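Structural protein VP1 (Trichodysplasia spinulosa-associated polyomavirus, PDB 4U60) forms the pentameric units of the polyomavirus capsid and binds sialylated glycans, such as the GM1 oligosaccharide, through surface loops of its jelly-roll fold. Local coordinates at residues Q57-S62 with D152-D157; E91-K96 with N270-K275; N200-G205 with V233-K238. All coordinates share one frame; numbering follows the deposited sequence.

Contact 1 of 3, residues Q57-S62 with D152-D157; sequences QDKPTS and DYSAND. With SIA (N-acetyl-alpha-neuraminic acid), chain G.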
loop_
_atom_site.group_PDB
_atom_site.type_symbol
_atom_site.label_atom_id
_atom_site.label_comp_id
_atom_site.label_asym_id
_atom_site.label_seq_id
_atom_site.Cartn_x
_atom_site.Cartn_y
_atom_site.Cartn_z
ATOM N N GLN C 57 -28.828 17.228 -20.224
ATOM C CA GLN C 57 -28.186 18.448 -20.699
ATOM C C GLN C 57 -26.705 18.378 -20.348
ATOM O O GLN C 57 -26.109 19.324 -19.821
ATOM C CB GLN C 57 -28.856 19.676 -20.056
ATOM C CG GLN C 57 -30.336 19.812 -20.374
ATOM C CD GLN C 57 -30.615 20.101 -21.845
ATOM O OE1 GLN C 57 -29.767 20.654 -22.564
ATOM N NE2 GLN C 57 -31.813 19.759 -22.299
ATOM N N ASP C 58 -26.107 17.221 -20.614
ATOM C CA ASP C 58 -24.713 16.963 -20.286
ATOM C C ASP C 58 -23.913 17.091 -21.574
ATOM O O ASP C 58 -23.821 16.153 -22.357
ATOM C CB ASP C 58 -24.600 15.582 -19.645
ATOM C CG ASP C 58 -23.238 15.285 -19.084
ATOM O OD1 ASP C 58 -22.265 16.040 -19.301
ATOM O OD2 ASP C 58 -23.139 14.229 -18.406
ATOM N N LYS C 59 -23.396 18.292 -21.797
ATOM C CA LYS C 59 -22.725 18.656 -23.033
ATOM C C LYS C 59 -21.386 19.297 -22.679
ATOM O O LYS C 59 -21.306 20.506 -22.456
ATOM C CB LYS C 59 -23.598 19.617 -23.823
ATOM C CG LYS C 59 -23.067 19.926 -25.202
ATOM C CD LYS C 59 -24.044 20.803 -25.949
ATOM C CE LYS C 59 -23.466 21.196 -27.301
ATOM N NZ LYS C 59 -24.429 21.959 -28.127
ATOM N N PRO C 60 -20.336 18.482 -22.603
ATOM C CA PRO C 60 -19.046 19.077 -22.256
ATOM C C PRO C 60 -18.607 20.137 -23.235
ATOM O O PRO C 60 -18.871 20.036 -24.438
ATOM C CB PRO C 60 -18.073 17.877 -22.263
ATOM C CG PRO C 60 -18.812 16.769 -22.946
ATOM C CD PRO C 60 -20.258 17.012 -22.734
ATOM N N THR C 61 -17.970 21.186 -22.721
ATOM C CA THR C 61 -17.457 22.225 -23.583
ATOM C C THR C 61 -16.302 21.669 -24.412
ATOM O O THR C 61 -15.667 20.647 -24.066
ATOM C CB THR C 61 -16.973 23.433 -22.769
ATOM O OG1 THR C 61 -15.956 23.026 -21.848
ATOM C CG2 THR C 61 -18.140 24.056 -21.996
ATOM N N SER C 62 -16.027 22.355 -25.513
ATOM C CA SER C 62 -14.913 21.975 -26.353
ATOM C C SER C 62 -13.609 22.115 -25.586
ATOM O O SER C 62 -13.318 23.173 -25.019
ATOM C CB SER C 62 -14.849 22.834 -27.609
ATOM O OG SER C 62 -13.855 22.322 -28.482
ATOM N N ASP C 152 -23.597 14.491 -24.716
ATOM C CA ASP C 152 -23.676 15.138 -26.022
ATOM C C ASP C 152 -22.300 15.733 -26.309
ATOM O O ASP C 152 -21.882 16.676 -25.644
ATOM C CB ASP C 152 -24.748 16.227 -25.937
ATOM C CG ASP C 152 -24.858 17.091 -27.185
ATOM O OD1 ASP C 152 -24.115 16.919 -28.167
ATOM O OD2 ASP C 152 -25.703 18.007 -27.133
ATOM N N TYR C 153 -21.604 15.157 -27.282
ATOM C CA TYR C 153 -20.246 15.561 -27.653
ATOM C C TYR C 153 -20.205 16.576 -28.796
ATOM O O TYR C 153 -19.118 16.885 -29.328
ATOM C CB TYR C 153 -19.426 14.313 -28.035
ATOM C CG TYR C 153 -19.252 13.367 -26.871
ATOM C CD1 TYR C 153 -18.358 13.654 -25.844
ATOM C CD2 TYR C 153 -19.990 12.197 -26.774
ATOM C CE1 TYR C 153 -18.204 12.801 -24.762
ATOM C CE2 TYR C 153 -19.832 11.323 -25.703
ATOM C CZ TYR C 153 -18.943 11.635 -24.681
ATOM O OH TYR C 153 -18.790 10.782 -23.600
ATOM N N SER C 154 -21.356 17.144 -29.156
ATOM C CA SER C 154 -21.425 18.002 -30.348
ATOM C C SER C 154 -20.774 19.390 -30.233
ATOM O O SER C 154 -20.707 20.106 -31.242
ATOM C CB SER C 154 -22.867 18.133 -30.823
ATOM O OG SER C 154 -23.644 18.883 -29.923
ATOM N N ALA C 155 -20.302 19.786 -29.051
ATOM C CA ALA C 155 -19.522 21.023 -28.967
ATOM C C ALA C 155 -18.154 20.872 -29.662
ATOM O O ALA C 155 -17.485 21.865 -29.942
ATOM C CB ALA C 155 -19.350 21.446 -27.514
ATOM N N ASN C 156 -17.729 19.634 -29.917
ATOM C CA ASN C 156 -16.439 19.375 -30.553
ATOM C C ASN C 156 -16.573 18.249 -31.561
ATOM O O ASN C 156 -16.489 17.077 -31.206
ATOM C CB ASN C 156 -15.334 19.062 -29.520
ATOM C CG ASN C 156 -13.962 18.900 -30.162
ATOM O OD1 ASN C 156 -13.813 19.025 -31.392
ATOM N ND2 ASN C 156 -12.953 18.626 -29.343
ATOM N N ASP C 157 -16.770 18.607 -32.829
ATOM C CA ASP C 157 -16.960 17.590 -33.861
ATOM C C ASP C 157 -15.652 16.889 -34.275
ATOM O O ASP C 157 -15.675 16.019 -35.144
ATOM C CB ASP C 157 -17.682 18.168 -35.097
ATOM C CG ASP C 157 -16.889 19.251 -35.811
ATOM O OD1 ASP C 157 -15.655 19.350 -35.666
ATOM O OD2 ASP C 157 -17.503 20.034 -36.564
HETATM C C1 SIA G . -21.050 26.585 -20.653
HETATM C C2 SIA G . -22.480 26.062 -20.609
HETATM C C3 SIA G . -22.681 24.984 -21.680
HETATM C C4 SIA G . -22.085 23.613 -21.332
HETATM C C5 SIA G . -22.400 23.199 -19.902
HETATM C C6 SIA G . -22.074 24.345 -18.944
HETATM C C7 SIA G . -22.378 24.063 -17.472
HETATM C C8 SIA G . -22.162 25.302 -16.588
HETATM C C9 SIA G . -21.922 24.977 -15.103
HETATM C C10 SIA G . -22.149 20.780 -19.471
HETATM C C11 SIA G . -21.239 19.663 -19.007
HETATM N N5 SIA G . -21.634 22.013 -19.488
HETATM O O1A SIA G . -20.475 26.714 -21.767
HETATM O O1B SIA G . -20.454 26.908 -19.594
HETATM O O4 SIA G . -22.648 22.684 -22.295
HETATM O O6 SIA G . -22.821 25.521 -19.333
HETATM O O7 SIA G . -23.703 23.576 -17.322
HETATM O O8 SIA G . -21.036 26.029 -17.055
HETATM O O9 SIA G . -20.575 24.493 -14.889
HETATM O O10 SIA G . -23.284 20.543 -19.849
HETATM O O HOH W 1 -26.450 19.879 -28.789
HETATM O O HOH W 2 -20.006 18.566 -26.361
HETATM O O HOH W 3 -14.442 23.044 -31.131
#
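Lys59 lies beside Asp152 where two surface loops of the VP1 jelly roll meet, and the loop 57-62 forms part of a sialic acid pocket. One direct hydrogen bond joins the segments. Asp152 N donates to Asp58 O at 2.9 Å. The carbonyl Asp152 O takes a CA-H...O contact from Lys59 CA and also touches Pro60 CD.

The charged side chains run side by side and point the same way. In both, CG is anti to the backbone N (chi1 -173° in Lys59, 174° in Asp152). Lys59 is extended, and its CD packs on Asp152 OD2 at 3.5 Å. NZ and OD2 are too far apart for a salt bridge. A water joins them, accepting from Lys59 NZ and donating to Asp152 OD2 and Ser154 OG.

Asp152 OD1 closes an Asx turn. It accepts from Ser154 N on its anti side, with the donor tilted 33° out of the carboxylate plane. On its syn side Asp152 OD1 accepts from Ser154 OG at 2.7 Å. These two bonds hold the carboxylate beside the lysine chain. A type I beta turn from Tyr153 to Asn156 overlaps the Asx turn and brings Ala155 CB against Pro60 O. A second water donates to Pro60 O and Asp152 O and accepts from Ala155 N, so it ties the turn to the loop.

Asp58 OD1 is bonded to His109 of the second subunit and its OD2 to Asn148, so the pocket edge lies at a subunit interface. Thr61 CG2 approaches the carboxylate oxygen O1A of SIA. Lys59 holds the sugar through its backbone. Lys59 N donates to SIA O10 of the N-acetyl group at 3.0 Å, and SIA O4 donates to Lys59 O at 2.6 Å.

Contact 2 of 3, residues E91-K96 with N270-K275; sequences EAVSVK and NILLRK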
loop_
_atom_site.group_PDB
_atom_site.type_symbol
_atom_site.label_atom_id
_atom_site.label_comp_id
_atom_site.label_asym_id
_atom_site.label_seq_id
_atom_site.Cartn_x
_atom_site.Cartn_y
_atom_site.Cartn_z
ATOM N N GLU C 91 8.475 -8.328 -34.199
ATOM C CA GLU C 91 7.791 -8.773 -32.989
ATOM C C GLU C 91 8.275 -7.891 -31.843
ATOM O O GLU C 91 9.465 -7.798 -31.614
ATOM C CB GLU C 91 8.185 -10.216 -32.724
ATOM C CG GLU C 91 7.596 -10.843 -31.478
ATOM C CD GLU C 91 8.149 -12.225 -31.216
ATOM O OE1 GLU C 91 9.027 -12.682 -31.987
ATOM O OE2 GLU C 91 7.702 -12.868 -30.238
ATOM N N ALA C 92 7.344 -7.233 -31.153
ATOM C CA ALA C 92 7.688 -6.383 -30.014
ATOM C C ALA C 92 7.948 -7.273 -28.799
ATOM O O ALA C 92 7.084 -8.001 -28.372
ATOM C CB ALA C 92 6.558 -5.409 -29.727
ATOM N N VAL C 93 9.165 -7.203 -28.267
ATOM C CA VAL C 93 9.627 -8.110 -27.218
ATOM C C VAL C 93 9.440 -7.490 -25.825
ATOM O O VAL C 93 9.047 -8.169 -24.895
ATOM C CB VAL C 93 11.124 -8.409 -27.396
ATOM C CG1 VAL C 93 11.643 -9.293 -26.268
ATOM C CG2 VAL C 93 11.396 -9.054 -28.752
ATOM N N SER C 94 9.737 -6.209 -25.715
ATOM C CA SER C 94 9.720 -5.521 -24.424
ATOM C C SER C 94 9.650 -4.029 -24.618
ATOM O O SER C 94 9.989 -3.510 -25.687
ATOM C CB SER C 94 10.993 -5.878 -23.626
ATOM O OG SER C 94 12.177 -5.465 -24.297
ATOM N N VAL C 95 9.246 -3.336 -23.549
ATOM C CA VAL C 95 9.193 -1.877 -23.554
ATOM C C VAL C 95 9.690 -1.349 -22.217
ATOM O O VAL C 95 9.363 -1.913 -21.166
ATOM C CB VAL C 95 7.782 -1.336 -23.859
ATOM C CG1 VAL C 95 6.743 -1.866 -22.866
ATOM C CG2 VAL C 95 7.786 0.187 -23.903
ATOM N N LYS C 96 10.478 -0.285 -22.276
ATOM C CA LYS C 96 10.795 0.537 -21.100
ATOM C C LYS C 96 9.984 1.808 -21.293
ATOM O O LYS C 96 10.132 2.508 -22.284
ATOM C CB LYS C 96 12.289 0.839 -21.023
ATOM C CG LYS C 96 13.162 -0.406 -20.978
ATOM C CD LYS C 96 14.645 -0.093 -20.847
ATOM C CE LYS C 96 15.039 0.330 -19.443
ATOM N NZ LYS C 96 16.437 0.822 -19.364
ATOM N N ASN C 270 10.684 3.083 -25.008
ATOM C CA ASN C 270 11.789 2.459 -25.727
ATOM C C ASN C 270 11.421 0.999 -25.914
ATOM O O ASN C 270 11.371 0.234 -24.955
ATOM C CB ASN C 270 13.113 2.605 -24.964
ATOM C CG ASN C 270 14.311 2.089 -25.756
ATOM O OD1 ASN C 270 15.117 2.867 -26.270
ATOM N ND2 ASN C 270 14.431 0.775 -25.856
ATOM N N ILE C 271 11.141 0.632 -27.155
ATOM C CA ILE C 271 10.612 -0.679 -27.482
ATOM C C ILE C 271 11.642 -1.484 -28.270
ATOM O O ILE C 271 12.194 -1.009 -29.262
ATOM C CB ILE C 271 9.303 -0.543 -28.290
ATOM C CG1 ILE C 271 8.268 0.217 -27.458
ATOM C CG2 ILE C 271 8.800 -1.907 -28.716
ATOM C CD1 ILE C 271 7.150 0.835 -28.251
ATOM N N LEU C 272 11.904 -2.693 -27.798
ATOM C CA LEU C 272 12.813 -3.621 -28.455
ATOM C C LEU C 272 12.007 -4.550 -29.328
ATOM O O LEU C 272 11.030 -5.119 -28.858
ATOM C CB LEU C 272 13.566 -4.422 -27.397
ATOM C CG LEU C 272 14.549 -5.457 -27.922
ATOM C CD1 LEU C 272 15.757 -4.762 -28.514
ATOM C CD2 LEU C 272 14.959 -6.415 -26.810
ATOM N N LEU C 273 12.413 -4.702 -30.593
ATOM C CA LEU C 273 11.728 -5.608 -31.530
ATOM C C LEU C 273 12.708 -6.547 -32.181
ATOM O O LEU C 273 13.903 -6.230 -32.316
ATOM C CB LEU C 273 10.980 -4.851 -32.628
ATOM C CG LEU C 273 9.946 -3.846 -32.120
ATOM C CD1 LEU C 273 10.536 -2.447 -32.198
ATOM C CD2 LEU C 273 8.661 -3.896 -32.911
ATOM N N ARG C 274 12.195 -7.699 -32.599
ATOM C CA ARG C 274 13.002 -8.725 -33.210
ATOM C C ARG C 274 12.278 -9.282 -34.420
ATOM O O ARG C 274 11.052 -9.206 -34.514
ATOM C CB ARG C 274 13.316 -9.847 -32.216
ATOM C CG ARG C 274 12.123 -10.697 -31.806
ATOM C CD ARG C 274 12.502 -11.730 -30.767
ATOM N NE ARG C 274 11.336 -12.448 -30.255
ATOM C CZ ARG C 274 11.325 -13.203 -29.148
ATOM N NH1 ARG C 274 12.415 -13.359 -28.415
ATOM N NH2 ARG C 274 10.217 -13.817 -28.770
ATOM N N LYS C 275 13.043 -9.847 -35.340
ATOM C CA LYS C 275 12.463 -10.422 -36.538
ATOM C C LYS C 275 11.913 -11.811 -36.266
ATOM O O LYS C 275 12.617 -12.669 -35.730
ATOM C CB LYS C 275 13.491 -10.505 -37.663
ATOM C CG LYS C 275 13.825 -9.170 -38.292
ATOM C CD LYS C 275 14.836 -9.337 -39.419
ATOM C CE LYS C 275 15.350 -7.984 -39.889
ATOM N NZ LYS C 275 16.428 -8.129 -40.904
HETATM O O HOH W 4 12.748 -2.604 -24.042
#
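Glu91 and Arg274 lie side by side, pointing the same way, on one face of an antiparallel strand pair. Arg274 grips the carboxylate side-on with two nitrogens. Arg274 NE donates to Glu91 OE1 at 2.9 Å. Arg274 NH2 donates to Glu91 OE2 at 3.1 Å. Both oxygens lie close to the guanidinium plane. The carboxylate is turned 63° from that plane, and both donors come from above it. The same carboxylate also accepts from Gly234 N and forms a salt bridge with Arg276. Those partners probably help to keep it charged.

Val93 crosses Arg274 at about a right angle. Val93 CG2 lies over one face of the guanidinium and touches Arg274 CD at 3.5 Å. Val93 CG1 is anti to the backbone N (chi1 177°), which leaves CG2 beside that N, where it meets the arginine. The arginine is extended from CG to NE, which carries NE to the carboxylate.

Ser94 and Leu272 are paired on the same face as the salt bridge. Ser94 OG meets Leu272 CB at 3.6 Å and shares a water with Asn270 O. On the other face Val95 and Ile271 run side by side, with Val95 CG2 on Ile271 CG1 at 3.6 Å. Ala92 CB rests against Leu273 CD2 there. Leu242 and Val244 of strand 241-254 pack on Ile271.

Backbone hydrogen bonds join Glu91 with Arg274 in both directions, and likewise Lys96 with Asn270. Between them Val93 N donates to Leu272 O, and Leu272 N donates to Ser94 O at 3.0 Å. Val93 and Ser94 thus both face Leu272. The N-to-C directions of the two short segments are 142° apart. This is a classic beta bulge in an antiparallel strand pair of the viral jelly roll.

Contact 3 of 3, residues N200-G205 with V233-K238; sequences NTRYYG and VGPLCK. With EDO (1,2-ethanediol), chain S.
Asn200 binds the backbone of Leu236 with both ends of its amide. Asn200 OD1 accepts from Leu236 N at 2.8 Å, and Asn200 ND2 donates to Leu236 O at 2.8 Å. The second bond lies close to the amide plane of Asn200. OD1 takes a further bond from O2 of an ethanediol, probably from the crystallisation liquor.

Pro235 touches both Asn200 and Arg202. Pro235 CB meets Asn200 O at 3.4 Å. Its CD sits over one face of the Arg202 guanidinium, offset toward the rim. At the edge of that group Arg202 NH2 donates to EDO O1. Arg202 NH2 also lies 2.8 Å from Val233 O.

Further out, Glu138 accepts from Asn200 ND2 and forms a salt bridge with Lys238. Leu227 O accepts from Arg202 NE. Backbone bonds from Pro235 to Ala92 and from Cys237 to Trp90 hold the loop against strand 86-99.

The paired amide bonds tie the loop 233-238 to the start of strand 201-208. Leu236 is buried, and one side-chain amide satisfies both its backbone N-H and its backbone carbonyl.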
loop_
_atom_site.group_PDB
_atom_site.type_symbol
_atom_site.label_atom_id
_atom_site.label_comp_id
_atom_site.label_asym_id
_atom_site.label_seq_id
_atom_site.Cartn_x
_atom_site.Cartn_y
_atom_site.Cartn_z
ATOM N N ASN C 200 -3.311 -8.966 -30.179
ATOM C CA ASN C 200 -2.038 -8.544 -30.697
ATOM C C ASN C 200 -1.569 -7.201 -30.113
ATOM O O ASN C 200 -0.745 -6.529 -30.704
ATOM C CB ASN C 200 -2.173 -8.467 -32.227
ATOM C CG ASN C 200 -0.839 -8.457 -32.938
ATOM O OD1 ASN C 200 0.122 -9.100 -32.511
ATOM N ND2 ASN C 200 -0.786 -7.742 -34.070
ATOM N N THR C 201 -2.086 -6.847 -28.936
ATOM C CA THR C 201 -1.685 -5.658 -28.172
ATOM C C THR C 201 -1.575 -6.037 -26.707
ATOM O O THR C 201 -2.331 -6.868 -26.219
ATOM C CB THR C 201 -2.709 -4.517 -28.357
ATOM O OG1 THR C 201 -2.649 -4.070 -29.729
ATOM C CG2 THR C 201 -2.490 -3.350 -27.382
ATOM N N ARG C 202 -0.654 -5.427 -25.994
ATOM C CA ARG C 202 -0.633 -5.542 -24.536
ATOM C C ARG C 202 -0.999 -4.187 -23.982
ATOM O O ARG C 202 -0.462 -3.173 -24.422
ATOM C CB ARG C 202 0.758 -5.920 -24.046
ATOM C CG ARG C 202 1.378 -7.100 -24.764
ATOM C CD ARG C 202 0.540 -8.372 -24.659
ATOM N NE ARG C 202 1.266 -9.430 -25.337
ATOM C CZ ARG C 202 0.923 -10.004 -26.486
ATOM N NH1 ARG C 202 -0.241 -9.753 -27.102
ATOM N NH2 ARG C 202 1.754 -10.873 -27.000
ATOM N N TYR C 203 -1.904 -4.148 -23.017
ATOM C CA TYR C 203 -2.248 -2.873 -22.367
ATOM C C TYR C 203 -2.273 -3.014 -20.844
ATOM O O TYR C 203 -2.497 -4.100 -20.306
ATOM C CB TYR C 203 -3.586 -2.279 -22.874
ATOM C CG TYR C 203 -4.798 -3.165 -22.694
ATOM C CD1 TYR C 203 -5.491 -3.214 -21.482
ATOM C CD2 TYR C 203 -5.270 -3.941 -23.748
ATOM C CE1 TYR C 203 -6.609 -4.031 -21.330
ATOM C CE2 TYR C 203 -6.382 -4.752 -23.616
ATOM C CZ TYR C 203 -7.044 -4.802 -22.410
ATOM O OH TYR C 203 -8.138 -5.610 -22.262
ATOM N N TYR C 204 -1.975 -1.897 -20.185
ATOM C CA TYR C 204 -1.821 -1.843 -18.731
ATOM C C TYR C 204 -2.401 -0.534 -18.297
ATOM O O TYR C 204 -2.020 0.507 -18.817
ATOM C CB TYR C 204 -0.333 -1.907 -18.301
ATOM C CG TYR C 204 0.465 -2.964 -19.015
ATOM C CD1 TYR C 204 0.908 -2.758 -20.322
ATOM C CD2 TYR C 204 0.773 -4.159 -18.405
ATOM C CE1 TYR C 204 1.621 -3.733 -21.003
ATOM C CE2 TYR C 204 1.508 -5.140 -19.083
ATOM C CZ TYR C 204 1.926 -4.911 -20.379
ATOM O OH TYR C 204 2.664 -5.849 -21.092
ATOM N N GLY C 205 -3.263 -0.562 -17.284
ATOM C CA GLY C 205 -3.871 0.675 -16.822
ATOM C C GLY C 205 -4.200 0.672 -15.341
ATOM O O GLY C 205 -4.346 -0.384 -14.713
ATOM N N VAL C 233 5.345 -15.189 -27.378
ATOM C CA VAL C 233 5.163 -14.400 -28.597
ATOM C C VAL C 233 4.720 -12.987 -28.252
ATOM O O VAL C 233 3.760 -12.815 -27.524
ATOM C CB VAL C 233 4.110 -15.040 -29.533
ATOM C CG1 VAL C 233 4.048 -14.278 -30.847
ATOM C CG2 VAL C 233 4.441 -16.505 -29.787
ATOM N N GLY C 234 5.422 -11.996 -28.801
ATOM C CA GLY C 234 5.088 -10.589 -28.618
ATOM C C GLY C 234 4.115 -10.122 -29.691
ATOM O O GLY C 234 3.856 -10.854 -30.656
ATOM N N PRO C 235 3.615 -8.883 -29.573
ATOM C CA PRO C 235 2.810 -8.309 -30.655
ATOM C C PRO C 235 3.559 -8.367 -32.001
ATOM O O PRO C 235 4.755 -8.070 -32.052
ATOM C CB PRO C 235 2.601 -6.872 -30.203
ATOM C CG PRO C 235 2.674 -6.928 -28.706
ATOM C CD PRO C 235 3.762 -7.940 -28.443
ATOM N N LEU C 236 2.856 -8.760 -33.053
ATOM C CA LEU C 236 3.424 -8.888 -34.411
ATOM C C LEU C 236 2.924 -7.721 -35.250
ATOM O O LEU C 236 1.726 -7.463 -35.322
ATOM C CB LEU C 236 3.060 -10.232 -35.013
ATOM C CG LEU C 236 3.570 -11.447 -34.224
ATOM C CD1 LEU C 236 2.973 -12.728 -34.790
ATOM C CD2 LEU C 236 5.086 -11.541 -34.244
ATOM N N CYS C 237 3.867 -6.958 -35.795
ATOM C CA CYS C 237 3.567 -5.669 -36.384
ATOM C C CYS C 237 3.088 -5.767 -37.825
ATOM O O CYS C 237 3.890 -5.841 -38.777
ATOM C CB CYS C 237 4.799 -4.767 -36.265
ATOM S SG CYS C 237 5.136 -4.375 -34.528
ATOM N N LYS C 238 1.765 -5.763 -37.963
ATOM C CA LYS C 238 1.113 -5.923 -39.250
ATOM C C LYS C 238 1.406 -4.729 -40.143
ATOM O O LYS C 238 1.331 -3.573 -39.702
ATOM C CB LYS C 238 -0.383 -6.104 -39.044
ATOM C CG LYS C 238 -0.730 -7.412 -38.343
ATOM C CD LYS C 238 -2.215 -7.513 -38.039
ATOM C CE LYS C 238 -2.554 -8.858 -37.398
ATOM N NZ LYS C 238 -3.999 -8.991 -37.077
HETATM C C1 EDO S . 0.623 -11.574 -30.195
HETATM O O1 EDO S . 0.520 -12.376 -29.012
HETATM C C2 EDO S . 0.788 -12.450 -31.441
HETATM O O2 EDO S . -0.040 -11.976 -32.521
#

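Contacts 2 and 3 are neighbours, with centres about 10 Å apart. They are joined by two probable hydrogen bonds. Gly234 N lies 2.8 Å from Glu91 OE2, and Ala92 N lies 2.9 Å from Pro235 O. The loop 233-238 therefore links strand 86-99 to strand 201-208. Contact 1 lies on the opposite side of the chain centre. Its centre is about 39 Å from that of contact 2 and about 33 Å from that of contact 3. Contact 1 alone of the three holds residues of a glycan pocket. Contacts 1 and 3 both touch the second subunit, and in contact 3 Tyr204 and Gly205 extend a sheet into it.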